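Local coordinates for protein GH127 beta-L-arabinofuranoside (Geobacillus stearothermophilus, PDB 4QK0) that probably hydrolyses beta-L-arabinofuranosidic linkages, releasing L-arabinose from arabinose-containing sugars, at residues 296-300 against 301-305; 318-321 against 322-326; 361-365 against 366-370; 349-353 against 354-358. All coordinates share one frame; numbering follows the deposited sequence.

Contact 1: residues 296-300 against 301-305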
loop_
_atom_site.group_PDB
_atom_site.type_symbol
_atom_site.label_atom_id
_atom_site.label_comp_id
_atom_site.label_asym_id
_atom_site.label_seq_id
_atom_site.Cartn_x
_atom_site.Cartn_y
_atom_site.Cartn_z
ATOM N N TRP A 296 -20.353 7.283 15.982
ATOM C CA TRP A 296 -20.664 8.176 14.901
ATOM C C TRP A 296 -19.608 9.228 14.714
ATOM O O TRP A 296 -19.207 9.538 13.592
ATOM C CB TRP A 296 -21.988 8.898 15.159
ATOM C CG TRP A 296 -22.239 9.958 14.171
ATOM C CD1 TRP A 296 -22.013 11.265 14.303
ATOM C CD2 TRP A 296 -22.724 9.762 12.858
ATOM N NE1 TRP A 296 -22.335 11.918 13.154
ATOM C CE2 TRP A 296 -22.784 11.008 12.253
ATOM C CE3 TRP A 296 -23.155 8.647 12.162
ATOM C CZ2 TRP A 296 -23.252 11.194 10.997
ATOM C CZ3 TRP A 296 -23.590 8.792 10.911
ATOM C CH2 TRP A 296 -23.633 10.076 10.307
ATOM N N GLU A 297 -19.252 9.883 15.787
ATOM C CA GLU A 297 -18.215 10.900 15.734
ATOM C C GLU A 297 -16.884 10.298 15.275
ATOM O O GLU A 297 -16.184 10.908 14.493
ATOM C CB GLU A 297 -18.034 11.551 17.113
ATOM C CG GLU A 297 -19.262 12.400 17.512
ATOM C CD GLU A 297 -19.425 13.681 16.678
ATOM O OE1 GLU A 297 -18.509 14.545 16.746
ATOM O OE2 GLU A 297 -20.439 13.847 15.937
ATOM N N ASN A 298 -16.537 9.102 15.758
ATOM C CA ASN A 298 -15.295 8.521 15.361
ATOM C C ASN A 298 -15.298 8.210 13.842
ATOM O O ASN A 298 -14.336 8.518 13.131
ATOM C CB ASN A 298 -15.008 7.272 16.116
ATOM C CG ASN A 298 -13.614 6.715 15.780
ATOM O OD1 ASN A 298 -13.463 5.621 15.231
ATOM N ND2 ASN A 298 -12.583 7.456 16.186
ATOM N N VAL A 299 -16.366 7.591 13.346
ATOM C CA VAL A 299 -16.413 7.211 11.928
ATOM C C VAL A 299 -16.393 8.468 11.058
ATOM O O VAL A 299 -15.578 8.568 10.157
ATOM C CB VAL A 299 -17.658 6.383 11.588
ATOM C CG1 VAL A 299 -17.802 6.260 10.104
ATOM C CG2 VAL A 299 -17.545 5.032 12.196
ATOM N N THR A 300 -17.248 9.433 11.366
ATOM C CA THR A 300 -17.539 10.486 10.435
ATOM C C THR A 300 -16.595 11.658 10.600
ATOM O O THR A 300 -16.506 12.468 9.704
ATOM C CB THR A 300 -19.000 11.018 10.543
ATOM O OG1 THR A 300 -19.222 11.608 11.826
ATOM C CG2 THR A 300 -19.949 9.924 10.327
ATOM N N LYS A 301 -15.951 11.786 11.741
ATOM C CA LYS A 301 -14.976 12.833 11.908
ATOM C C LYS A 301 -13.500 12.350 11.865
ATOM O O LYS A 301 -12.584 13.160 11.957
ATOM C CB LYS A 301 -15.229 13.576 13.198
ATOM C CG LYS A 301 -16.570 14.315 13.057
ATOM C CD LYS A 301 -16.746 15.673 13.737
ATOM C CE LYS A 301 -18.156 16.219 13.448
ATOM N NZ LYS A 301 -19.223 15.356 14.060
ATOM N N ARG A 302 -13.277 11.046 11.829
ATOM C CA ARG A 302 -11.902 10.550 11.800
ATOM C C ARG A 302 -11.644 9.474 10.817
ATOM O O ARG A 302 -10.504 9.304 10.489
ATOM C CB ARG A 302 -11.469 10.112 13.190
ATOM C CG ARG A 302 -11.617 11.248 14.156
ATOM C CD ARG A 302 -10.904 11.007 15.421
ATOM N NE ARG A 302 -10.823 12.221 16.220
ATOM C CZ ARG A 302 -10.036 12.335 17.287
ATOM N NH1 ARG A 302 -9.246 11.324 17.645
ATOM N NH2 ARG A 302 -10.010 13.466 17.975
ATOM N N GLN A 303 -12.656 8.726 10.371
ATOM C CA GLN A 303 -12.402 7.561 9.500
ATOM C C GLN A 303 -13.312 7.484 8.293
ATOM O O GLN A 303 -13.680 6.415 7.859
ATOM C CB GLN A 303 -12.442 6.268 10.262
ATOM C CG GLN A 303 -11.405 6.205 11.384
ATOM C CD GLN A 303 -11.263 4.786 11.903
ATOM O OE1 GLN A 303 -10.736 3.905 11.227
ATOM N NE2 GLN A 303 -11.838 4.524 13.086
HETATM N N MSE A 304 -13.629 8.628 7.722
HETATM C CA MSE A 304 -14.484 8.701 6.586
HETATM C C MSE A 304 -13.858 9.537 5.505
HETATM O O MSE A 304 -13.341 10.598 5.782
HETATM C CB MSE A 304 -15.817 9.364 6.976
HETATM C CG MSE A 304 -16.787 9.377 5.844
HETATM SE SE MSE A 304 -18.487 10.349 6.249
HETATM C CE MSE A 304 -17.831 12.140 6.346
ATOM N N TYR A 305 -13.974 9.077 4.246
ATOM C CA TYR A 305 -13.471 9.823 3.084
ATOM C C TYR A 305 -14.426 10.928 2.699
ATOM O O TYR A 305 -15.617 10.861 2.961
ATOM C CB TYR A 305 -13.276 8.845 1.906
ATOM C CG TYR A 305 -12.070 7.876 2.081
ATOM C CD1 TYR A 305 -10.792 8.277 1.746
ATOM C CD2 TYR A 305 -12.243 6.608 2.548
ATOM C CE1 TYR A 305 -9.707 7.430 1.891
ATOM C CE2 TYR A 305 -11.165 5.761 2.708
ATOM C CZ TYR A 305 -9.878 6.181 2.344
ATOM O OH TYR A 305 -8.782 5.322 2.548
HETATM O O HOH W 1 -20.483 13.980 12.196
#

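Contact 2: residues 318-321 against 322-326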
loop_
_atom_site.group_PDB
_atom_site.type_symbol
_atom_site.label_atom_id
_atom_site.label_comp_id
_atom_site.label_asym_id
_atom_site.label_seq_id
_atom_site.Cartn_x
_atom_site.Cartn_y
_atom_site.Cartn_z
ATOM N N SER A 318 -11.463 -3.032 5.759
ATOM C CA SER A 318 -11.641 -2.599 7.104
ATOM C C SER A 318 -11.240 -1.165 7.385
ATOM O O SER A 318 -10.499 -0.496 6.624
ATOM C CB SER A 318 -10.844 -3.553 8.004
ATOM O OG SER A 318 -9.495 -3.559 7.601
ATOM N N PHE A 319 -11.769 -0.693 8.513
ATOM C CA PHE A 319 -11.228 0.442 9.182
ATOM C C PHE A 319 -9.801 0.151 9.603
ATOM O O PHE A 319 -9.421 -0.985 9.934
ATOM C CB PHE A 319 -12.039 0.750 10.416
ATOM C CG PHE A 319 -13.429 1.290 10.121
ATOM C CD1 PHE A 319 -13.603 2.563 9.662
ATOM C CD2 PHE A 319 -14.547 0.486 10.278
ATOM C CE1 PHE A 319 -14.871 3.066 9.394
ATOM C CE2 PHE A 319 -15.831 0.979 9.993
ATOM C CZ PHE A 319 -16.001 2.261 9.546
ATOM N N THR A 320 -9.000 1.205 9.610
ATOM C CA THR A 320 -7.705 1.170 10.272
ATOM C C THR A 320 -7.794 2.000 11.549
ATOM O O THR A 320 -7.990 1.448 12.631
ATOM C CB THR A 320 -6.576 1.648 9.350
ATOM O OG1 THR A 320 -6.874 2.941 8.793
ATOM C CG2 THR A 320 -6.441 0.648 8.230
ATOM N N PHE A 321 -7.500 3.296 11.464
ATOM C CA PHE A 321 -7.463 4.117 12.668
ATOM C C PHE A 321 -7.640 5.557 12.293
ATOM O O PHE A 321 -7.572 5.950 11.097
ATOM C CB PHE A 321 -6.151 3.851 13.484
ATOM C CG PHE A 321 -4.894 4.142 12.711
ATOM C CD1 PHE A 321 -4.358 5.441 12.694
ATOM C CD2 PHE A 321 -4.304 3.171 11.923
ATOM C CE1 PHE A 321 -3.239 5.754 11.923
ATOM C CE2 PHE A 321 -3.163 3.472 11.157
ATOM C CZ PHE A 321 -2.644 4.773 11.176
ATOM N N ASP A 322 -7.769 6.394 13.306
ATOM C CA ASP A 322 -8.030 7.813 13.068
ATOM C C ASP A 322 -7.101 8.492 12.073
ATOM O O ASP A 322 -5.884 8.427 12.183
ATOM C CB ASP A 322 -7.954 8.563 14.382
ATOM C CG ASP A 322 -9.060 8.123 15.381
ATOM O OD1 ASP A 322 -9.878 7.208 15.069
ATOM O OD2 ASP A 322 -9.070 8.685 16.491
ATOM N N PHE A 323 -7.720 9.179 11.126
ATOM C CA PHE A 323 -7.066 10.038 10.192
ATOM C C PHE A 323 -6.216 9.305 9.104
ATOM O O PHE A 323 -5.552 9.986 8.337
ATOM C CB PHE A 323 -6.210 11.072 10.905
ATOM C CG PHE A 323 -6.946 11.919 11.905
ATOM C CD1 PHE A 323 -7.951 12.792 11.509
ATOM C CD2 PHE A 323 -6.561 11.910 13.241
ATOM C CE1 PHE A 323 -8.556 13.634 12.427
ATOM C CE2 PHE A 323 -7.172 12.756 14.176
ATOM C CZ PHE A 323 -8.189 13.599 13.764
ATOM N N ASP A 324 -6.244 7.968 9.063
ATOM C CA ASP A 324 -5.556 7.155 8.047
ATOM C C ASP A 324 -6.467 6.937 6.856
ATOM O O ASP A 324 -7.255 6.002 6.798
ATOM C CB ASP A 324 -5.093 5.809 8.637
ATOM C CG ASP A 324 -4.380 4.908 7.599
ATOM O OD1 ASP A 324 -3.626 5.430 6.791
ATOM O OD2 ASP A 324 -4.576 3.685 7.595
ATOM N N LEU A 325 -6.381 7.848 5.924
ATOM C CA LEU A 325 -7.320 7.892 4.800
ATOM C C LEU A 325 -6.617 8.072 3.460
ATOM O O LEU A 325 -6.775 9.097 2.779
ATOM C CB LEU A 325 -8.263 9.070 5.028
ATOM C CG LEU A 325 -9.193 8.846 6.219
ATOM C CD1 LEU A 325 -9.842 10.154 6.592
ATOM C CD2 LEU A 325 -10.260 7.791 5.934
ATOM N N PRO A 326 -5.816 7.078 3.085
ATOM C CA PRO A 326 -5.017 7.130 1.856
ATOM C C PRO A 326 -5.948 7.027 0.667
ATOM O O PRO A 326 -6.911 6.275 0.703
ATOM C CB PRO A 326 -4.113 5.925 1.959
ATOM C CG PRO A 326 -4.922 4.946 2.791
ATOM C CD PRO A 326 -5.587 5.845 3.824
HETATM O O HOH W 2 -9.175 5.981 8.865
#

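Contact 3: residues 361-365 against 366-370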
loop_
_atom_site.group_PDB
_atom_site.type_symbol
_atom_site.label_atom_id
_atom_site.label_comp_id
_atom_site.label_asym_id
_atom_site.label_seq_id
_atom_site.Cartn_x
_atom_site.Cartn_y
_atom_site.Cartn_z
ATOM N N GLU A 361 -26.421 12.461 2.820
ATOM C CA GLU A 361 -26.434 13.098 1.513
ATOM C C GLU A 361 -25.074 12.948 0.840
ATOM O O GLU A 361 -24.985 12.626 -0.354
ATOM C CB GLU A 361 -26.812 14.553 1.675
ATOM C CG GLU A 361 -26.623 15.431 0.463
ATOM C CD GLU A 361 -27.080 16.848 0.710
ATOM O OE1 GLU A 361 -26.337 17.589 1.412
ATOM O OE2 GLU A 361 -28.165 17.249 0.168
ATOM N N ARG A 362 -23.993 13.169 1.600
ATOM C CA ARG A 362 -22.621 12.927 1.076
ATOM C C ARG A 362 -22.463 11.502 0.469
ATOM O O ARG A 362 -22.037 11.356 -0.677
ATOM C CB ARG A 362 -21.629 13.143 2.174
ATOM C CG ARG A 362 -20.175 13.081 1.774
ATOM C CD ARG A 362 -19.260 13.213 2.979
ATOM N NE ARG A 362 -19.254 14.541 3.559
ATOM C CZ ARG A 362 -18.746 15.623 2.976
ATOM N NH1 ARG A 362 -18.135 15.572 1.773
ATOM N NH2 ARG A 362 -18.789 16.782 3.604
ATOM N N ALA A 363 -22.889 10.484 1.186
ATOM C CA ALA A 363 -22.812 9.129 0.664
ATOM C C ALA A 363 -23.687 8.892 -0.548
ATOM O O ALA A 363 -23.264 8.261 -1.551
ATOM C CB ALA A 363 -23.115 8.106 1.716
ATOM N N LEU A 364 -24.865 9.475 -0.515
ATOM C CA LEU A 364 -25.810 9.298 -1.582
ATOM C C LEU A 364 -25.396 9.889 -2.910
ATOM O O LEU A 364 -25.689 9.293 -3.975
ATOM C CB LEU A 364 -27.175 9.890 -1.198
ATOM C CG LEU A 364 -28.079 9.037 -0.302
ATOM C CD1 LEU A 364 -29.324 9.874 0.060
ATOM C CD2 LEU A 364 -28.532 7.747 -0.969
ATOM N N TYR A 365 -24.794 11.061 -2.884
ATOM C CA TYR A 365 -24.459 11.768 -4.107
ATOM C C TYR A 365 -22.982 11.546 -4.532
ATOM O O TYR A 365 -22.503 12.190 -5.508
ATOM C CB TYR A 365 -24.765 13.287 -4.005
ATOM C CG TYR A 365 -26.265 13.633 -3.963
ATOM C CD1 TYR A 365 -26.957 13.586 -2.779
ATOM C CD2 TYR A 365 -26.978 13.919 -5.114
ATOM C CE1 TYR A 365 -28.310 13.876 -2.721
ATOM C CE2 TYR A 365 -28.334 14.217 -5.078
ATOM C CZ TYR A 365 -29.003 14.184 -3.869
ATOM O OH TYR A 365 -30.356 14.449 -3.748
ATOM N N ASN A 366 -22.273 10.663 -3.835
ATOM C CA ASN A 366 -20.832 10.472 -4.093
ATOM C C ASN A 366 -20.458 9.039 -4.035
ATOM O O ASN A 366 -20.585 8.348 -5.022
ATOM C CB ASN A 366 -20.004 11.318 -3.155
ATOM C CG ASN A 366 -20.297 12.811 -3.333
ATOM O OD1 ASN A 366 -19.769 13.460 -4.243
ATOM N ND2 ASN A 366 -21.101 13.380 -2.426
ATOM N N GLY A 367 -20.120 8.516 -2.888
ATOM C CA GLY A 367 -19.549 7.174 -2.816
ATOM C C GLY A 367 -20.431 5.963 -2.924
ATOM O O GLY A 367 -19.939 4.824 -2.745
ATOM N N THR A 368 -21.734 6.164 -3.103
ATOM C CA THR A 368 -22.631 5.029 -3.342
ATOM C C THR A 368 -22.772 4.919 -4.862
ATOM O O THR A 368 -22.432 3.913 -5.427
ATOM C CB THR A 368 -24.055 5.184 -2.730
ATOM O OG1 THR A 368 -24.601 6.453 -3.122
ATOM C CG2 THR A 368 -24.004 5.098 -1.224
ATOM N N ILE A 369 -23.368 5.927 -5.480
ATOM C CA ILE A 369 -23.642 5.879 -6.868
ATOM C C ILE A 369 -22.336 5.844 -7.719
ATOM O O ILE A 369 -22.386 5.478 -8.888
ATOM C CB ILE A 369 -24.569 7.042 -7.311
ATOM C CG1 ILE A 369 -24.140 8.337 -6.755
ATOM C CG2 ILE A 369 -26.008 6.783 -6.854
ATOM C CD1 ILE A 369 -24.830 9.528 -7.407
ATOM N N SER A 370 -21.204 6.227 -7.140
ATOM C CA SER A 370 -19.910 6.034 -7.801
ATOM C C SER A 370 -19.671 4.580 -8.128
ATOM O O SER A 370 -18.923 4.270 -9.046
ATOM C CB SER A 370 -18.768 6.534 -6.930
ATOM O OG SER A 370 -18.645 5.783 -5.727
#

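Contact 4: residues 349-353 against 354-358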
loop_
_atom_site.group_PDB
_atom_site.type_symbol
_atom_site.label_atom_id
_atom_site.label_comp_id
_atom_site.label_asym_id
_atom_site.label_seq_id
_atom_site.Cartn_x
_atom_site.Cartn_y
_atom_site.Cartn_z
ATOM N N GLU A 349 -33.467 9.000 13.690
ATOM C CA GLU A 349 -34.581 8.611 14.562
ATOM C C GLU A 349 -34.178 8.699 16.019
ATOM O O GLU A 349 -34.999 8.864 16.889
ATOM C CB GLU A 349 -35.077 7.217 14.187
ATOM C CG GLU A 349 -35.752 7.238 12.800
ATOM C CD GLU A 349 -36.012 5.847 12.195
ATOM O OE1 GLU A 349 -35.769 4.831 12.900
ATOM O OE2 GLU A 349 -36.427 5.773 11.009
ATOM N N LEU A 350 -32.888 8.667 16.281
ATOM C CA LEU A 350 -32.393 8.779 17.633
ATOM C C LEU A 350 -32.216 10.217 18.105
ATOM O O LEU A 350 -32.342 10.521 19.286
ATOM C CB LEU A 350 -31.063 8.076 17.673
ATOM C CG LEU A 350 -30.331 7.864 18.974
ATOM C CD1 LEU A 350 -31.207 7.080 19.944
ATOM C CD2 LEU A 350 -29.041 7.102 18.676
ATOM N N GLU A 351 -31.930 11.107 17.169
ATOM C CA GLU A 351 -31.715 12.493 17.457
ATOM C C GLU A 351 -31.756 13.251 16.099
ATOM O O GLU A 351 -31.027 12.927 15.135
ATOM C CB GLU A 351 -30.393 12.628 18.160
ATOM C CG GLU A 351 -30.012 14.032 18.611
ATOM C CD GLU A 351 -28.505 14.181 18.775
ATOM O OE1 GLU A 351 -27.794 13.143 18.851
ATOM O OE2 GLU A 351 -28.008 15.331 18.772
HETATM N N MSE A 352 -32.586 14.265 16.041
HETATM C CA MSE A 352 -32.748 15.073 14.867
HETATM C C MSE A 352 -31.616 16.081 14.759
HETATM O O MSE A 352 -31.690 17.175 15.277
HETATM C CB MSE A 352 -34.105 15.725 14.917
HETATM C CG MSE A 352 -34.317 16.419 13.584
HETATM SE SE MSE A 352 -34.387 15.177 12.025
HETATM C CE MSE A 352 -35.540 13.792 12.768
ATOM N N ASP A 353 -30.539 15.681 14.080
ATOM C CA ASP A 353 -29.372 16.520 13.866
ATOM C C ASP A 353 -29.022 16.491 12.366
ATOM O O ASP A 353 -28.768 15.425 11.770
ATOM C CB ASP A 353 -28.231 16.006 14.734
ATOM C CG ASP A 353 -27.048 16.919 14.745
ATOM O OD1 ASP A 353 -26.735 17.619 13.719
ATOM O OD2 ASP A 353 -26.410 16.938 15.804
ATOM N N GLY A 354 -29.044 17.658 11.767
ATOM C CA GLY A 354 -28.671 17.838 10.384
ATOM C C GLY A 354 -27.332 17.182 10.006
ATOM O O GLY A 354 -27.181 16.745 8.879
ATOM N N LYS A 355 -26.396 17.049 10.938
ATOM C CA LYS A 355 -25.102 16.422 10.602
ATOM C C LYS A 355 -25.250 14.983 10.155
ATOM O O LYS A 355 -24.469 14.518 9.364
ATOM C CB LYS A 355 -24.103 16.552 11.734
ATOM C CG LYS A 355 -24.288 15.536 12.865
ATOM C CD LYS A 355 -23.588 15.964 14.194
ATOM C CE LYS A 355 -24.066 15.144 15.385
ATOM N NZ LYS A 355 -23.030 14.761 16.338
ATOM N N TYR A 356 -26.302 14.301 10.590
ATOM C CA TYR A 356 -26.575 12.940 10.172
ATOM C C TYR A 356 -27.037 12.925 8.737
ATOM O O TYR A 356 -26.640 12.064 7.919
ATOM C CB TYR A 356 -27.632 12.238 11.064
ATOM C CG TYR A 356 -27.267 12.208 12.559
ATOM C CD1 TYR A 356 -25.975 11.930 12.971
ATOM C CD2 TYR A 356 -28.210 12.415 13.544
ATOM C CE1 TYR A 356 -25.636 11.894 14.307
ATOM C CE2 TYR A 356 -27.872 12.391 14.894
ATOM C CZ TYR A 356 -26.590 12.156 15.266
ATOM O OH TYR A 356 -26.244 12.095 16.587
ATOM N N ALA A 357 -27.928 13.848 8.420
ATOM C CA ALA A 357 -28.466 13.875 7.088
ATOM C C ALA A 357 -27.417 14.411 6.113
ATOM O O ALA A 357 -27.468 14.099 4.942
ATOM C CB ALA A 357 -29.762 14.695 7.037
ATOM N N ASP A 358 -26.505 15.228 6.602
ATOM C CA ASP A 358 -25.399 15.767 5.818
ATOM C C ASP A 358 -24.530 14.629 5.330
ATOM O O ASP A 358 -24.246 14.556 4.129
ATOM C CB ASP A 358 -24.566 16.766 6.606
ATOM C CG ASP A 358 -25.281 18.107 6.798
ATOM O OD1 ASP A 358 -26.294 18.441 6.073
ATOM O OD2 ASP A 358 -24.789 18.866 7.662
#

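Contact 1: residues 296-300 against 301-305
Along the last turns of helix 286-302 and into the loop that follows, Glu-297 meets Lys-301 and Asn-298 meets Gln-303. Glu-297 and Lys-301, one turn apart, run side by side and point the same way. Lys-301 NZ sits 2.7 Å from Glu-297 OE2 in a salt bridge, with a weak hydrogen bond to OE1; bends at chi2 in the glutamate and at chi2 and chi4 in the lysine bring the two ends together. OE2 also pairs with Lys-355, so this oxygen is shared by two ammonium groups, which would probably favour the ionised form of the carboxylate. A water 2.6 Å from Lys-301 NZ donates to Thr-300 OG1, and that hydroxyl gives its own proton to Trp-296 O at 2.7 Å. This is an i to i-4 side-chain-to-backbone bond of the helix: OG1 and Thr-300 N reach the carbonyl oxygen from opposite faces of its plane, while Thr-300 CG2 lies over the centre of the indole, 3.4 Å above it. On the Asn-298 flank, Gln-303 NE2 donates to Asn-298 OD1 at 2.9 Å, the acceptor in the plane of the glutamine amide and the two amides turned 73° apart. With its CG anti to the backbone N (chi1 -175°), Asn-298 also reaches Ala-262 N through OD1 and Asp-322 through ND2. Replacing Asn-298 by alanine would probably leave Gln-303 NE2 and Ala-262 N short of an acceptor and the Asp-322 carboxylate, salt-bridged to Arg-302, short of a donor. Beyond the helix, Met-304, a selenomethionine, places CE 3.6 Å from Thr-300 O.

Contact 2: residues 318-321 against 322-326
The Phe-321 ring and the Asp-324 carboxylate lie in nearly parallel planes, 14° apart, with Asp-324 CB over the ring and the carboxylate displaced out toward its rim; the two side chains themselves run obliquely. CB makes a CH-pi contact with this face, 3.8 Å from the centroid of the Phe-321 ring and close to the ring normal. Phe-321 CG stands between its own backbone N and carbonyl carbon (chi1 59°), which folds the ring back over the residues that follow. Thr-320 comes to the same carboxylate from another direction, its side chain roughly at right angles to that of Asp-324. Its OG1 donates to Asp-324 OD2 at 2.7 Å, meeting the oxygen on the anti side and somewhat out of the carboxylate plane; the threonine hydroxyl is also hydrogen-bonded to Ser-312.

These side chains are brought together by a type II beta turn from Phe-321 to Asp-324, in the loop after the short strand 318-319. Asp-324 N closes the turn on Phe-321 O at 3.2 Å, with an N-H...O angle of 163°. A water donates both to that carbonyl oxygen, at 2.7 Å, and to Asp-324 O, bridging the start and end of the turn. The turn faces the second subunit: Arg-394 of that subunit forms a salt bridge with Asp-324 OD2, so one carboxylate oxygen serves both the local threonine and the dimer partner, and Trp-388 of the same subunit packs edge-to-face with Phe-321.

Contact 3: residues 361-365 against 366-370
As helix 354-365 gives way to the loop after it, Ala-363 O receives weak bonds from Asn-366 N at 3.5 Å and Thr-368 N at 3.0 Å, and the chain soon enters a 3-10 segment that begins at Ile-369. The Thr-368 hydroxyl strengthens the hold on this oxygen: OG1 donates to Ala-363 O at 2.7 Å, tilted 30° from the carbonyl plane. Because OG1 stands between the backbone N and carbonyl carbon of Thr-368 (chi1 51°), hydroxyl and amide of one residue grip the same acceptor.

Asn-366 turns back along the helix instead. Its ND2 donates to Arg-362 O at 2.8 Å, in the carbonyl plane and on a lone pair, with an N-H...O angle of 162°. A side-chain amide thus takes up a carbonyl of the last helical turn. The same amide links the helix end to strand 557-562 and the turn before it, ND2 bonding to Pro-556 O and OD1 accepting from Val-558 N. Ile-369 lays CG1 and CD1 against the Leu-364 carbonyl, CG1 3.3 Å from Leu-364 O, and its side chain also packs on Phe-22, Trp-23 and Tyr-26 of helix 22-42.

Contact 4: residues 349-353 against 354-358
Tyr-356 reaches back across the connection from helix 334-350, with its inverse gamma turn at Met-352, to donate from OH to Glu-351 OE1 at 2.9 Å from above the carboxylate plane, which stands at 89° to the ring. OE1 also accepts from Gln-293 NE2, and OE2 forms a salt bridge with Lys-511. Glu-351 O lies in the ring plane at its edge, 3.2 Å from Tyr-356 CE2, and Asp-353 CB is 3.6 Å from the same carbon. A phenylalanine in place of Tyr-356 would probably keep the ring packing but leave Glu-351 OE1 without the hydroxyl donor.

Asp-353 is the N-cap of helix 354-365: its OD1 accepts from Lys-355 N at 2.9 Å and its carbonyl O from Tyr-356 N at 3.0 Å. The capping bond is nearly straight, 167° at the hydrogen, on the anti side but tilted well out of the carboxylate plane. Asp-353 CG lies anti to the backbone N (chi1 -171°), turning the carboxylate toward the first helical amides. The aliphatic part of Lys-355 passes across the carboxylate at a slant before NZ goes on to Glu-297. Around the bend, Tyr-356 meets Trp-296 of helix 286-302 edge-to-face and packs on helix 334-350, while Met-352, a selenomethionine, lies against strand 513-517.

How the contacts relate
All four contacts fall within the GH127 catalytic domain, following the chain in the order 1, 2, 4, 3. Contacts 1 and 2, with centres 9 Å apart, join directly: Tyr-305 OH reaches Pro-326 O and Arg-302 O meets Phe-323 N, and both also touch the second subunit, which places this pair at the dimer interface. Contacts 4 and 3 begin and end helix 354-365, their centres about 17 Å apart. Contact 1 touches both, contact 4 through a salt bridge and ring packing from helix 286-302, and contact 3 where Met-304 packs on Arg-362. Contact 2 stays clear of them, its nearest atoms about 11 Å from contact 3 and about 14 Å from contact 4. Helix 286-302 thus links the interface turn to helix 354-365.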